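Long-range contacts in putative 6-phosphogluconolactonase (Neisseria gonorrhoeae, PDB 3LHI), which probably hydrolyses 6-phosphogluconolactone to 6-phosphogluconate, the second step in the oxidative stage of the pentose phosphate pathway: residues Ala19-Ala23 against Ala52-Leu58; Thr66-Glu70 against Asn81-Val85; Glu70-Thr75 against Val103-Glu109; Ala121-Tyr125 against Val161-His165; Leu180-Ala184 against Leu217-His221. All coordinates share one frame; numbering follows the deposited sequence.

Contact 1: Ala19-Ala23 against Ala52-Leu58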
# COMPACT_ATOMS: atom_id res chain seq x y z
N ALA A 19 9.62 4.21 9.61
CA ALA A 19 10.00 5.42 8.87
C ALA A 19 11.51 5.42 8.53
O ALA A 19 11.92 5.81 7.44
CB ALA A 19 9.61 6.67 9.66
N ASP A 20 12.32 5.01 9.51
CA ASP A 20 13.76 4.99 9.33
C ASP A 20 14.12 4.02 8.19
O ASP A 20 14.92 4.34 7.31
CB ASP A 20 14.49 4.58 10.60
CG ASP A 20 14.39 5.61 11.71
OD1 ASP A 20 13.99 6.76 11.49
OD2 ASP A 20 14.73 5.17 12.87
N ALA A 21 13.53 2.83 8.21
CA ALA A 21 13.83 1.81 7.20
C ALA A 21 13.33 2.23 5.83
O ALA A 21 14.00 2.00 4.82
CB ALA A 21 13.24 0.44 7.61
N VAL A 22 12.13 2.81 5.77
CA VAL A 22 11.58 3.25 4.49
C VAL A 22 12.40 4.41 3.92
O VAL A 22 12.67 4.43 2.71
CB VAL A 22 10.06 3.60 4.66
CG1 VAL A 22 9.57 4.41 3.46
CG2 VAL A 22 9.24 2.36 4.93
N ALA A 23 12.81 5.37 4.75
CA ALA A 23 13.63 6.45 4.29
C ALA A 23 14.95 5.92 3.73
O ALA A 23 15.39 6.38 2.67
CB ALA A 23 13.89 7.46 5.42
N ALA A 52 6.15 10.44 11.00
CA ALA A 52 7.59 10.34 11.17
C ALA A 52 8.30 10.45 9.80
O ALA A 52 9.34 11.10 9.66
CB ALA A 52 7.97 9.05 11.88
N LEU A 53 7.80 9.74 8.79
CA LEU A 53 8.44 9.74 7.48
C LEU A 53 8.42 11.14 6.89
O LEU A 53 9.40 11.55 6.23
CB LEU A 53 7.76 8.74 6.55
CG LEU A 53 8.28 8.65 5.13
CD1 LEU A 53 9.75 8.17 5.14
CD2 LEU A 53 7.42 7.70 4.33
N SER A 54 7.32 11.89 7.13
CA SER A 54 7.15 13.21 6.54
C SER A 54 8.25 14.19 6.97
O SER A 54 8.49 15.19 6.29
CB SER A 54 5.79 13.80 6.87
OG SER A 54 5.71 14.28 8.22
N GLN A 55 8.88 13.91 8.11
CA GLN A 55 9.95 14.75 8.67
C GLN A 55 11.32 14.41 8.16
O GLN A 55 12.27 15.15 8.43
CB GLN A 55 9.93 14.64 10.21
CG GLN A 55 8.65 15.19 10.85
CD GLN A 55 8.63 15.06 12.35
OE1 GLN A 55 9.63 14.71 12.96
NE2 GLN A 55 7.51 15.38 12.95
N LYS A 56 11.47 13.30 7.45
CA LYS A 56 12.78 12.89 6.96
C LYS A 56 13.28 13.87 5.87
O LYS A 56 12.50 14.31 4.98
CB LYS A 56 12.69 11.46 6.40
CG LYS A 56 12.42 10.41 7.41
CD LYS A 56 13.65 10.19 8.28
CE LYS A 56 13.51 9.02 9.19
NZ LYS A 56 14.82 8.70 9.90
N ASP A 57 14.57 14.21 5.98
CA ASP A 57 15.18 15.19 5.06
C ASP A 57 15.71 14.51 3.82
O ASP A 57 16.87 14.58 3.51
CB ASP A 57 16.24 16.05 5.75
CG ASP A 57 16.52 17.40 5.01
OD1 ASP A 57 15.69 17.98 4.21
OD2 ASP A 57 17.60 17.94 5.33
N LEU A 58 14.81 13.90 3.07
CA LEU A 58 15.06 13.27 1.79
C LEU A 58 14.82 14.28 0.68
O LEU A 58 14.14 15.29 0.83
CB LEU A 58 14.02 12.10 1.56
CG LEU A 58 14.15 10.89 2.46
CD1 LEU A 58 13.08 9.89 2.21
CD2 LEU A 58 15.55 10.23 2.30
O HOH W 1 16.43 6.79 8.00

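Contact 2: Thr66-Glu70 against Asn81-Val85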
# COMPACT_ATOMS: atom_id res chain seq x y z
N THR A 66 2.25 7.47 -4.07
CA THR A 66 0.96 6.99 -4.50
C THR A 66 0.44 5.97 -3.48
O THR A 66 0.99 5.79 -2.40
CB THR A 66 1.10 6.36 -5.90
OG1 THR A 66 -0.21 6.24 -6.51
CG2 THR A 66 1.83 4.99 -5.91
N LEU A 67 -0.66 5.34 -3.85
CA LEU A 67 -1.35 4.37 -3.02
C LEU A 67 -1.26 2.95 -3.50
O LEU A 67 -1.27 2.72 -4.71
CB LEU A 67 -2.84 4.74 -2.98
CG LEU A 67 -3.19 6.09 -2.43
CD1 LEU A 67 -4.66 6.47 -2.69
CD2 LEU A 67 -2.88 6.12 -0.97
N ALA A 68 -1.25 2.02 -2.57
CA ALA A 68 -1.35 0.59 -2.90
C ALA A 68 -2.78 0.25 -3.34
O ALA A 68 -2.98 -0.73 -4.07
CB ALA A 68 -0.99 -0.25 -1.68
N ASP A 69 -3.76 1.02 -2.86
CA ASP A 69 -5.15 0.77 -3.13
C ASP A 69 -5.94 2.01 -2.75
O ASP A 69 -5.48 2.81 -1.92
CB ASP A 69 -5.72 -0.49 -2.44
CG ASP A 69 -5.79 -0.37 -0.96
OD1 ASP A 69 -4.76 -0.09 -0.33
OD2 ASP A 69 -6.87 -0.62 -0.39
N GLU A 70 -7.11 2.17 -3.36
CA GLU A 70 -7.95 3.34 -3.09
C GLU A 70 -9.39 2.94 -3.16
O GLU A 70 -9.80 2.05 -3.91
CB GLU A 70 -7.61 4.47 -4.05
CG GLU A 70 -8.42 5.75 -3.96
CD GLU A 70 -8.41 6.47 -2.61
OE1 GLU A 70 -8.78 5.85 -1.61
OE2 GLU A 70 -8.03 7.64 -2.58
N ASN A 81 -8.47 7.29 0.73
CA ASN A 81 -7.09 7.16 1.14
C ASN A 81 -6.25 8.34 0.64
O ASN A 81 -5.25 8.69 1.26
CB ASN A 81 -6.45 5.86 0.62
CG ASN A 81 -7.01 4.60 1.29
OD1 ASN A 81 -7.58 4.68 2.39
ND2 ASN A 81 -6.77 3.42 0.66
N THR A 82 -6.63 8.94 -0.50
CA THR A 82 -5.98 10.16 -0.98
C THR A 82 -6.10 11.25 0.06
O THR A 82 -5.10 11.92 0.43
CB THR A 82 -6.61 10.60 -2.29
OG1 THR A 82 -6.33 9.59 -3.29
CG2 THR A 82 -6.00 11.95 -2.77
N GLY A 83 -7.30 11.42 0.61
CA GLY A 83 -7.47 12.41 1.67
C GLY A 83 -6.65 12.11 2.92
O GLY A 83 -6.07 13.00 3.53
N LEU A 84 -6.60 10.84 3.28
CA LEU A 84 -5.79 10.35 4.40
C LEU A 84 -4.37 10.79 4.23
O LEU A 84 -3.84 11.47 5.12
CB LEU A 84 -5.83 8.81 4.50
CG LEU A 84 -4.93 8.22 5.57
CD1 LEU A 84 -5.66 8.32 6.93
CD2 LEU A 84 -4.56 6.75 5.14
N VAL A 85 -3.76 10.40 3.10
CA VAL A 85 -2.38 10.65 2.81
C VAL A 85 -2.08 12.17 2.75
O VAL A 85 -1.04 12.64 3.24
CB VAL A 85 -1.93 9.89 1.56
CG1 VAL A 85 -0.55 10.32 1.08
CG2 VAL A 85 -1.97 8.39 1.84
O HOH W 2 -8.02 0.73 1.42

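Contact 3: Glu70-Thr75 against Val103-Glu109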
# COMPACT_ATOMS: atom_id res chain seq x y z
N GLU A 70 -7.11 2.17 -3.36
CA GLU A 70 -7.95 3.34 -3.09
C GLU A 70 -9.39 2.94 -3.16
O GLU A 70 -9.80 2.05 -3.91
CB GLU A 70 -7.61 4.47 -4.05
CG GLU A 70 -8.42 5.75 -3.96
CD GLU A 70 -8.41 6.47 -2.61
OE1 GLU A 70 -8.78 5.85 -1.61
OE2 GLU A 70 -8.03 7.64 -2.58
N ARG A 71 -10.20 3.61 -2.33
CA ARG A 71 -11.66 3.54 -2.39
C ARG A 71 -12.12 4.45 -3.48
O ARG A 71 -11.66 5.61 -3.60
CB ARG A 71 -12.24 3.96 -1.02
CG ARG A 71 -11.95 3.06 0.15
CD ARG A 71 -10.53 3.12 0.67
NE ARG A 71 -10.37 2.26 1.82
CZ ARG A 71 -10.81 2.56 3.05
NH1 ARG A 71 -11.33 3.75 3.32
NH2 ARG A 71 -10.62 1.67 4.00
N ILE A 72 -13.05 3.95 -4.31
CA ILE A 72 -13.56 4.73 -5.44
C ILE A 72 -14.68 5.62 -4.91
O ILE A 72 -15.86 5.28 -4.97
CB ILE A 72 -13.97 3.86 -6.63
CG1 ILE A 72 -12.78 3.00 -7.09
CG2 ILE A 72 -14.48 4.75 -7.73
CD1 ILE A 72 -13.07 2.05 -8.27
N VAL A 73 -14.23 6.71 -4.33
CA VAL A 73 -15.01 7.79 -3.73
C VAL A 73 -14.29 9.07 -4.04
O VAL A 73 -13.10 9.07 -4.33
CB VAL A 73 -15.15 7.62 -2.18
CG1 VAL A 73 -15.95 6.34 -1.81
CG2 VAL A 73 -13.82 7.70 -1.45
N PRO A 74 -15.00 10.22 -3.98
CA PRO A 74 -14.30 11.46 -4.25
C PRO A 74 -13.12 11.68 -3.30
O PRO A 74 -13.14 11.20 -2.17
CB PRO A 74 -15.38 12.52 -4.04
CG PRO A 74 -16.63 11.78 -4.40
CD PRO A 74 -16.46 10.40 -3.85
N THR A 75 -12.14 12.44 -3.74
CA THR A 75 -10.96 12.60 -2.92
C THR A 75 -11.15 13.45 -1.66
O THR A 75 -10.28 13.45 -0.78
CB THR A 75 -9.78 13.08 -3.77
OG1 THR A 75 -10.05 14.38 -4.28
CG2 THR A 75 -9.39 12.09 -4.86
N VAL A 103 -7.50 8.31 -7.99
CA VAL A 103 -8.83 8.89 -8.28
C VAL A 103 -8.59 10.36 -8.59
O VAL A 103 -7.82 11.07 -7.89
CB VAL A 103 -9.79 8.73 -7.05
CG1 VAL A 103 -11.10 9.48 -7.26
CG2 VAL A 103 -10.12 7.26 -6.86
N GLU A 104 -9.27 10.86 -9.63
CA GLU A 104 -9.13 12.24 -10.06
C GLU A 104 -9.80 13.21 -9.10
O GLU A 104 -10.96 12.99 -8.75
CB GLU A 104 -9.74 12.36 -11.48
CG GLU A 104 -9.39 13.65 -12.18
CD GLU A 104 -9.82 13.68 -13.65
OE1 GLU A 104 -10.47 12.72 -14.10
OE2 GLU A 104 -9.45 14.69 -14.29
N ASP A 105 -9.10 14.27 -8.73
CA ASP A 105 -9.68 15.33 -7.91
C ASP A 105 -10.83 16.03 -8.65
O ASP A 105 -10.77 16.18 -9.88
CB ASP A 105 -8.64 16.39 -7.56
CG ASP A 105 -7.57 15.90 -6.60
OD1 ASP A 105 -7.88 15.02 -5.75
OD2 ASP A 105 -6.45 16.45 -6.70
N GLY A 106 -11.83 16.45 -7.91
CA GLY A 106 -12.92 17.23 -8.47
C GLY A 106 -14.08 16.44 -9.03
O GLY A 106 -15.09 17.01 -9.43
N LYS A 107 -13.94 15.14 -9.05
CA LYS A 107 -15.01 14.28 -9.49
C LYS A 107 -15.90 13.84 -8.35
O LYS A 107 -15.42 13.40 -7.31
CB LYS A 107 -14.43 13.05 -10.20
CG LYS A 107 -13.57 13.38 -11.40
CD LYS A 107 -14.37 14.02 -12.54
CE LYS A 107 -13.50 14.16 -13.78
NZ LYS A 107 -14.07 15.12 -14.73
N THR A 108 -17.21 13.96 -8.53
CA THR A 108 -18.16 13.59 -7.50
C THR A 108 -18.58 12.12 -7.70
O THR A 108 -18.17 11.51 -8.68
CB THR A 108 -19.33 14.59 -7.51
OG1 THR A 108 -20.07 14.45 -8.73
CG2 THR A 108 -18.80 16.05 -7.44
N GLU A 109 -19.34 11.53 -6.76
CA GLU A 109 -19.69 10.10 -6.80
C GLU A 109 -20.29 9.65 -8.11
O GLU A 109 -19.98 8.58 -8.61
CB GLU A 109 -20.68 9.64 -5.71
CG GLU A 109 -20.14 9.54 -4.32
CD GLU A 109 -20.14 10.85 -3.56
OE1 GLU A 109 -20.42 11.95 -4.19
OE2 GLU A 109 -19.87 10.73 -2.32
O HOH W 3 -12.71 13.27 -6.55
O HOH W 4 -12.24 16.02 -5.03

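Contact 4: Ala121-Tyr125 against Val161-His165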
# COMPACT_ATOMS: atom_id res chain seq x y z
N ALA A 121 -6.24 5.75 -13.62
CA ALA A 121 -5.14 5.38 -12.70
C ALA A 121 -3.97 4.68 -13.45
O ALA A 121 -2.79 4.98 -13.20
CB ALA A 121 -5.66 4.54 -11.57
N LEU A 122 -4.32 3.82 -14.41
CA LEU A 122 -3.30 3.11 -15.21
C LEU A 122 -2.46 4.06 -16.02
O LEU A 122 -1.28 3.80 -16.24
CB LEU A 122 -3.95 2.04 -16.10
CG LEU A 122 -4.41 0.73 -15.42
CD1 LEU A 122 -5.35 -0.07 -16.36
CD2 LEU A 122 -3.25 -0.11 -14.87
N LYS A 123 -3.05 5.15 -16.51
CA LYS A 123 -2.33 6.17 -17.25
C LYS A 123 -1.28 6.92 -16.42
O LYS A 123 -0.34 7.46 -16.99
CB LYS A 123 -3.27 7.17 -17.92
CG LYS A 123 -4.00 6.56 -19.10
CD LYS A 123 -5.01 7.59 -19.64
CE LYS A 123 -5.76 7.08 -20.90
NZ LYS A 123 -6.18 5.62 -20.91
N HIS A 124 -1.47 6.99 -15.08
CA HIS A 124 -0.54 7.70 -14.21
C HIS A 124 0.43 6.77 -13.48
O HIS A 124 1.45 7.20 -12.94
CB HIS A 124 -1.35 8.49 -13.19
CG HIS A 124 -2.16 9.59 -13.78
ND1 HIS A 124 -1.71 10.89 -13.81
CD2 HIS A 124 -3.35 9.58 -14.40
CE1 HIS A 124 -2.61 11.65 -14.43
NE2 HIS A 124 -3.63 10.88 -14.77
N TYR A 125 0.11 5.49 -13.43
CA TYR A 125 0.86 4.53 -12.64
C TYR A 125 2.32 4.40 -13.04
O TYR A 125 2.67 4.30 -14.23
CB TYR A 125 0.23 3.14 -12.76
CG TYR A 125 0.96 2.05 -12.05
CD1 TYR A 125 0.67 1.76 -10.73
CD2 TYR A 125 1.93 1.28 -12.67
CE1 TYR A 125 1.30 0.79 -10.06
CE2 TYR A 125 2.58 0.27 -12.02
CZ TYR A 125 2.26 -0.01 -10.71
OH TYR A 125 2.88 -1.04 -10.04
N VAL A 161 -0.36 -6.44 -15.75
CA VAL A 161 -1.27 -5.33 -15.50
C VAL A 161 -1.19 -4.93 -14.02
O VAL A 161 -1.14 -5.78 -13.10
CB VAL A 161 -2.73 -5.64 -15.93
CG1 VAL A 161 -3.72 -4.56 -15.41
CG2 VAL A 161 -2.75 -5.85 -17.45
N ALA A 162 -1.02 -3.65 -13.76
CA ALA A 162 -0.63 -3.20 -12.44
C ALA A 162 -1.80 -2.95 -11.48
O ALA A 162 -1.58 -3.00 -10.26
CB ALA A 162 0.19 -1.93 -12.55
N LEU A 163 -2.96 -2.55 -12.01
CA LEU A 163 -4.07 -2.10 -11.18
C LEU A 163 -5.32 -2.82 -11.62
O LEU A 163 -5.50 -3.13 -12.83
CB LEU A 163 -4.29 -0.58 -11.29
CG LEU A 163 -3.13 0.29 -10.86
CD1 LEU A 163 -3.40 1.79 -11.13
CD2 LEU A 163 -2.76 0.09 -9.38
N VAL A 164 -6.20 -3.08 -10.67
CA VAL A 164 -7.42 -3.89 -10.87
C VAL A 164 -8.57 -3.27 -10.03
O VAL A 164 -8.36 -2.87 -8.89
CB VAL A 164 -7.18 -5.37 -10.44
CG1 VAL A 164 -6.72 -5.44 -8.98
CG2 VAL A 164 -8.44 -6.23 -10.69
N HIS A 165 -9.78 -3.23 -10.60
CA HIS A 165 -11.00 -2.91 -9.86
C HIS A 165 -11.42 -4.12 -9.06
O HIS A 165 -11.60 -5.20 -9.61
CB HIS A 165 -12.09 -2.52 -10.85
CG HIS A 165 -13.47 -2.47 -10.28
ND1 HIS A 165 -14.58 -2.86 -11.02
CD2 HIS A 165 -13.91 -2.17 -9.04
CE1 HIS A 165 -15.65 -2.71 -10.24
NE2 HIS A 165 -15.26 -2.33 -9.04

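Contact 5: Leu180-Ala184 against Leu217-His221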
# COMPACT_ATOMS: atom_id res chain seq x y z
N LEU A 180 -1.32 -8.55 -7.54
CA LEU A 180 -0.26 -9.37 -7.00
C LEU A 180 1.06 -9.19 -7.76
O LEU A 180 2.13 -9.08 -7.14
CB LEU A 180 -0.69 -10.83 -6.96
CG LEU A 180 0.31 -11.79 -6.36
CD1 LEU A 180 0.73 -11.47 -4.93
CD2 LEU A 180 -0.26 -13.21 -6.47
N ASP A 181 0.96 -9.14 -9.09
CA ASP A 181 2.17 -8.94 -9.92
C ASP A 181 2.86 -7.65 -9.59
O ASP A 181 4.10 -7.59 -9.50
CB ASP A 181 1.78 -9.00 -11.41
CG ASP A 181 2.94 -8.77 -12.33
OD1 ASP A 181 3.18 -7.61 -12.70
OD2 ASP A 181 3.55 -9.77 -12.70
N ALA A 182 2.10 -6.58 -9.47
CA ALA A 182 2.66 -5.27 -9.18
C ALA A 182 3.37 -5.28 -7.82
O ALA A 182 4.46 -4.71 -7.69
CB ALA A 182 1.57 -4.15 -9.22
N ILE A 183 2.75 -5.90 -6.83
CA ILE A 183 3.35 -6.00 -5.51
C ILE A 183 4.62 -6.78 -5.55
O ILE A 183 5.66 -6.35 -5.02
CB ILE A 183 2.34 -6.64 -4.49
CG1 ILE A 183 1.15 -5.72 -4.32
CG2 ILE A 183 3.02 -7.03 -3.17
CD1 ILE A 183 -0.06 -6.36 -3.52
N ALA A 184 4.58 -7.94 -6.22
CA ALA A 184 5.70 -8.85 -6.25
C ALA A 184 6.93 -8.24 -6.94
O ALA A 184 8.05 -8.66 -6.62
CB ALA A 184 5.32 -10.16 -6.92
N LEU A 217 -0.34 -14.88 -0.35
CA LEU A 217 0.17 -14.97 -1.71
C LEU A 217 1.36 -14.06 -1.97
O LEU A 217 2.12 -14.25 -2.93
CB LEU A 217 -0.93 -14.70 -2.74
CG LEU A 217 -2.19 -15.58 -2.60
CD1 LEU A 217 -3.16 -15.19 -3.72
CD2 LEU A 217 -1.85 -17.07 -2.52
N VAL A 218 1.48 -13.00 -1.14
CA VAL A 218 2.63 -12.12 -1.16
C VAL A 218 3.76 -12.73 -0.35
O VAL A 218 4.88 -12.79 -0.84
CB VAL A 218 2.25 -10.74 -0.62
CG1 VAL A 218 3.51 -9.82 -0.52
CG2 VAL A 218 1.09 -10.07 -1.42
N LEU A 219 3.48 -13.19 0.86
CA LEU A 219 4.49 -13.74 1.77
C LEU A 219 5.22 -14.94 1.15
O LEU A 219 6.43 -15.12 1.35
CB LEU A 219 3.85 -14.16 3.11
CG LEU A 219 3.26 -13.03 3.95
CD1 LEU A 219 2.54 -13.63 5.18
CD2 LEU A 219 4.34 -12.04 4.39
N ASN A 220 4.48 -15.70 0.36
CA ASN A 220 4.97 -16.95 -0.25
C ASN A 220 5.39 -16.83 -1.72
O ASN A 220 5.77 -17.82 -2.37
CB ASN A 220 3.90 -18.06 -0.02
CG ASN A 220 3.76 -18.46 1.46
OD1 ASN A 220 4.63 -19.17 1.95
ND2 ASN A 220 2.70 -17.96 2.20
N HIS A 221 5.40 -15.62 -2.26
CA HIS A 221 5.71 -15.40 -3.66
C HIS A 221 7.22 -15.47 -3.85
O HIS A 221 8.00 -14.91 -3.04
CB HIS A 221 5.22 -14.02 -4.09
CG HIS A 221 5.09 -13.82 -5.57
ND1 HIS A 221 6.19 -13.75 -6.42
CD2 HIS A 221 3.99 -13.65 -6.34
CE1 HIS A 221 5.75 -13.54 -7.65
NE2 HIS A 221 4.42 -13.49 -7.64

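Contact 1: Ala19-Ala23 against Ala52-Leu58
Lys56 reaches across to Asp20 with the two side chains at about a right angle, and its NZ meets Asp20 OD1 at 2.6 Å in a salt bridge. The ammonium comes from above the carboxylate plane, 38° out of it. Lys56 turns at chi2 (-72°), which lays its CG and CD along the methyl of Ala23, CG standing 3.9 Å from Ala23 CB. A long, flexible lysine thus serves twice, its methylenes as apolar filler and its tip as a charge partner for partly exposed Asp20. A water accepts from the same NZ and donates to Asp20 O, while Gln16 also bonds Asp20 OD1. The contact packs helix 11-33 against the end of helix 47-54 and the turn after it, two helices of the alpha/beta fold. Small residues let the backbones approach: Ala19 CB lies 3.6 Å from Ala52 CB, and the CA atoms of Ala19 and Leu53 are 4.8 Å apart. Deeper in, Leu53 crosses Val22 at about a right angle, its CD2 being 4.0 Å from Val22 CG1, and its CD1 touches Ala23. Leu58 extends from the turn and brings CD1 to 4.1 Å from Ala23 CB, with Leu26 and Gln27 of helix 11-33 beside it.

Contact 2: Thr66-Glu70 against Asn81-Val85
Glu70 OE2 is gripped by two donors of one residue: Thr82 OG1 gives it a hydrogen bond of 2.7 Å nearly in line with the carboxylate C-O bond, and Thr82 N gives one of 2.8 Å from the syn side; Ser80 OG adds a weak further bond to the same oxygen. The other oxygen, OE1, offers its syn lone pair to Asn81 N, also at 2.8 Å. Glu70 sends CG anti to its backbone N (chi1 178°) and then bends at chi2, which swings the carboxylate over to the first turn of helix 81-88. Its two oxygens thereby take up successive amides that have no helical carbonyl to bond. Threonine suits position 82 because its hydroxyl and its own N-H can converge on one acceptor.

Asn81 slides past Glu70 in the opposite direction. Its ND2 donates to Asp69 O at 2.9 Å with an N-H...O angle of 162°; the oxygen lies in the amide plane, whereas the donor stands above the carbonyl plane. A water links ND2 to Asp69 OD2, which also bonds Ser143. Beside this polar cluster, Leu67 sets CD2 3.7 Å from Val85 CG2 and CD1 3.8 Å from Asn81 CB, with Trp99 adjoining both apolar residues. The contact belongs to the beta-alpha-beta unit of strand 63-71, helix 81-88 and strand 98-99.

All six touching residues are buried, so the carboxylate of Glu70 is paid for by directed N-H and O-H bonds, which fix its rotation and tie strand 63-71 to the start of helix 81-88.

Contact 3: Glu70-Thr75 against Val103-Glu109
The continuation of strand 63-71 past its end runs alongside the loop that leads from strand 98-99 to helix 114-124, and Thr75 fastens the two. Its OG1 donates to Asp105 OD1 at 2.7 Å, meeting the carboxylate on the anti side and 24° out of its plane. Thr75 chi1 of 65° aims the hydroxyl at this partner and leaves CG2 facing Val103 O at 3.6 Å. Asp105 has a second attachment, since OD2 forms a salt bridge with Arg86. Asp105 and Gly106 form the corner of a type II beta turn from Glu104 to Lys107, with Gly106 at the positive phi (88°) that glycine readily adopts. Two waters knit this turn to Thr75: one accepts from Thr75 N and donates to the carbonyls of Glu104 and Lys107, while the second donates to Thr75 OG1 and accepts from Gly106 N. Pro74, whose ring has no donor to satisfy, lies against Lys107 O, with CB at 3.4 Å, and crosses Glu109 at about a right angle, its CD 3.7 Å from Glu109 CD. Val103 turns its branches to different neighbours: CG1 touches Val73 O at 3.6 Å and CG2 rests on Glu70 CG at 3.7 Å.

Contact 4: Ala121-Tyr125 against Val161-His165
Leu163 begins strand 163-166, an antiparallel partner of strand 175-178 in the mixed sheet, and its side chain packs against the end of helix 114-124. Its CB touches Leu122 CD2 at 3.8 Å, the two leucines sliding past each other in opposite directions. CG, 4.0 Å from the same methyl, also approaches the Tyr125 ring, 4.1 Å from CD1. There the chain forks: Leu163 CD1 goes to the helix and meets Ala121 CB at 3.6 Å, while CD2 lies obliquely by the tyrosine, 4.0 Å from its CD1. A branched leucine suits this place because each methyl finds a separate apolar wall, and the alanine leaves room for one of them; Ile176 of the neighbouring strand touches both residues. Tyr125 follows the helix with its ring extended away from the backbone N (chi1 177°), which carries it out to Ala162. The small methyl of Ala162 sits over one ring face as a CH-pi contact, and Met178 of strand 175-178 also touches the tyrosine side chain. No hydrogen bond joins the two segments, and Leu163 N is buried without a partner in the model. Ala162 CB is offset toward the ring's rim, nearest Tyr125 CE2 at 3.3 Å.

Contact 5: Leu180-Ala184 against Leu217-His221
The imidazole of His221 carries the methyl of Ala184 squarely on one face: CB stands 3.5 Å from the ring centroid and 12° off the normal, a CH-pi contact over the centre of the ring. At the edge, in the ring plane, lies the carbonyl oxygen of Leu217 from its own segment. Leu180 comes obliquely to the same ring, with CG 4.1 Å from His221 CD2. A chi1 of -162° folds the ring of His221 back toward helix 180-184 after the chain has left helix 215-219. The single methyl of Ala184 lets the imidazole lie close against helix 180-184.

The contact packs helix 180-184 side by side with the end of helix 215-219 and the residues after it, through mostly apolar side chains. Leu180 slides past Val218 in the opposite direction, its CD1 3.8 Å from Val218 CG2 and 3.7 Å from Leu217 O. The other methyl, CD2, reaches Leu217 CB at 4.1 Å, the side chains crossing at about a right angle. One turn on, Ile183 crosses Val218 similarly, with CG2 3.9 Å from Val218 CG1. The beta-branched pair is the inner part of the contact: Ile183 also touches Leu131 and Leu133 of strand 130-133, and Val218 touches Cys226 of strand 226-231.

With no hydrogen bond between the segments, cohesion rests on dispersion and shape fit, and the histidine contributes its flat pi surface to the helix while its ND1 is hydrogen-bonded to a residue that adjoins one of the two segments.

The five contacts lie in one alpha/beta domain of a single chain. Contact 1 closes before the others open and is remote, its centre 18 Å from that of contact 2 and 25 to 28 Å from the rest. Contacts 2 and 3 share Glu70 and strand 63-71, have centres 11 Å apart, and alternate along the chain, so helix 81-88 and the loop 103-109 are tied to the same strand. Contacts 4 and 5 follow in series with centres 16 Å apart; they touch where Tyr125 OH and Ala162 O meet Ala182 CB. Contacts 2, 3 and 4 reach the same mixed sheet, which therefore joins packing sites distant in sequence.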